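Local atomic coordinates of superoxide reductase (Giardia intestinalis, PDB entry 4D7P), a protein that probably reduces superoxide to hydrogen peroxide at a mononuclear iron centre, as other members of the desulfoferrodoxin family do. Residues A[54-58]-A[59-63]. Numbering follows the deposited sequence.
Sequences FGITK and EGNVT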
loop_
_atom_site.group_PDB
_atom_site.type_symbol
_atom_site.label_atom_id
_atom_site.label_comp_id
_atom_site.label_asym_id
_atom_site.label_seq_id
_atom_site.Cartn_x
_atom_site.Cartn_y
_atom_site.Cartn_z
ATOM N N PHE A 54 9.896 -0.056 -10.455
ATOM C CA PHE A 54 9.407 -0.752 -11.639
ATOM C C PHE A 54 10.556 -1.438 -12.362
ATOM O O PHE A 54 11.655 -0.888 -12.447
ATOM C CB PHE A 54 8.723 0.216 -12.615
ATOM C CG PHE A 54 7.513 0.902 -12.058
ATOM C CD1 PHE A 54 7.638 2.083 -11.339
ATOM C CD2 PHE A 54 6.250 0.390 -12.283
ATOM C CE1 PHE A 54 6.525 2.716 -10.828
ATOM C CE2 PHE A 54 5.125 1.026 -11.773
ATOM C CZ PHE A 54 5.266 2.183 -11.044
ATOM N N GLY A 55 10.299 -2.634 -12.887
ATOM C CA GLY A 55 11.186 -3.225 -13.881
ATOM C C GLY A 55 10.632 -3.141 -15.300
ATOM O O GLY A 55 9.475 -3.482 -15.541
ATOM N N ILE A 56 11.448 -2.691 -16.247
ATOM C CA ILE A 56 11.050 -2.707 -17.652
ATOM C C ILE A 56 11.478 -4.031 -18.282
ATOM O O ILE A 56 12.674 -4.337 -18.359
ATOM C CB ILE A 56 11.664 -1.560 -18.442
ATOM C CG1 ILE A 56 11.569 -0.260 -17.647
ATOM C CG2 ILE A 56 10.969 -1.417 -19.778
ATOM C CD1 ILE A 56 10.189 0.100 -17.246
ATOM N N THR A 57 10.500 -4.816 -18.727
ATOM C CA THR A 57 10.769 -6.169 -19.202
ATOM C C THR A 57 11.400 -6.188 -20.590
ATOM O O THR A 57 11.065 -5.371 -21.449
ATOM C CB THR A 57 9.484 -7.009 -19.245
ATOM O OG1 THR A 57 8.638 -6.533 -20.300
ATOM C CG2 THR A 57 8.743 -6.914 -17.918
ATOM N N LYS A 58 12.316 -7.130 -20.798
ATOM C CA LYS A 58 12.858 -7.400 -22.127
ATOM C C LYS A 58 11.765 -7.979 -23.020
ATOM O O LYS A 58 11.421 -7.409 -24.060
ATOM C CB LYS A 58 14.043 -8.363 -22.037
ATOM C CG LYS A 58 15.310 -7.729 -21.479
ATOM C CD LYS A 58 16.282 -8.777 -20.959
ATOM C CE LYS A 58 17.694 -8.221 -20.888
ATOM N NZ LYS A 58 18.586 -9.049 -20.035
ATOM N N GLU A 59 11.220 -9.116 -22.594
ATOM C CA GLU A 59 10.126 -9.774 -23.299
ATOM C C GLU A 59 8.835 -8.977 -23.136
ATOM O O GLU A 59 8.045 -9.245 -22.230
ATOM C CB GLU A 59 9.947 -11.211 -22.780
ATOM C CG GLU A 59 8.870 -12.041 -23.486
ATOM C CD GLU A 59 8.739 -13.450 -22.913
ATOM O OE1 GLU A 59 8.491 -13.585 -21.695
ATOM O OE2 GLU A 59 8.882 -14.424 -23.686
ATOM N N GLY A 60 8.634 -7.975 -23.986
ATOM C CA GLY A 60 7.365 -7.274 -24.009
ATOM C C GLY A 60 7.382 -5.779 -23.763
ATOM O O GLY A 60 6.365 -5.114 -23.951
ATOM N N ASN A 61 8.527 -5.248 -23.349
ATOM C CA ASN A 61 8.645 -3.826 -23.020
ATOM C C ASN A 61 7.595 -3.345 -22.016
ATOM O O ASN A 61 7.072 -2.230 -22.118
ATOM C CB ASN A 61 8.555 -2.974 -24.281
ATOM C CG ASN A 61 9.000 -1.556 -24.041
ATOM O OD1 ASN A 61 10.042 -1.321 -23.430
ATOM N ND2 ASN A 61 8.193 -0.597 -24.477
ATOM N N VAL A 62 7.285 -4.186 -21.042
ATOM C CA VAL A 62 6.284 -3.834 -20.040
ATOM C C VAL A 62 6.933 -3.069 -18.897
ATOM O O VAL A 62 8.058 -3.357 -18.524
ATOM C CB VAL A 62 5.574 -5.098 -19.510
ATOM C CG1 VAL A 62 4.548 -4.761 -18.421
ATOM C CG2 VAL A 62 4.916 -5.852 -20.677
ATOM N N THR A 63 6.230 -2.078 -18.363
ATOM C CA THR A 63 6.687 -1.378 -17.165
ATOM C C THR A 63 6.024 -2.003 -15.935
ATOM O O THR A 63 4.916 -1.634 -15.546
ATOM C CB THR A 63 6.380 0.124 -17.244
ATOM O OG1 THR A 63 7.060 0.684 -18.375
ATOM C CG2 THR A 63 6.850 0.835 -15.991
#
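Thr57 and Val62 close the turn of this beta-hairpin from either end of the loop. Thr57 N donates to Val62 O at 2.9 Å, a nearly straight bond lying in the carbonyl plane. Val62 N answers by donating to Thr57 OG1 at 2.8 Å, and this bond is nearly straight too. The hydroxyl thus stands in for the backbone carbonyl that would normally complete a hydrogen-bonded antiparallel pair. With chi1 at 70°, OG1 sits between the backbone N and carbonyl carbon of Thr57 and leans over to the returning chain, while CG2 lies 4.0 Å from Val62 CB.

One step back, Ile56 and Thr63 form a non-hydrogen-bonded pair, their side chains alongside each other on one face of the sheet; Ile56 CD1 comes within 3.4 Å of Thr63 OG1. Thr63 CG2 also meets the buried Phe54 ring obliquely, 3.8 Å from CD2.

Beyond Thr57 the grip slackens. Glu59 centres an inverse gamma turn, closed by a weak bond from Gly60 N to Lys58 O at 2.8 Å, and its poorly ordered side chain extends outward at the exposed turn. Lys58 NZ and Asn61 OD1 instead find partners in Glu88 O and Lys91 NZ. The hairpin links strand 48-57 to strand 63-71, the outermost strand of the sheet within this chain; on its other flank, strand 90-99 receives Phe54 against Leu94 and Val96, while Val62 packs on Asn100 of the second subunit.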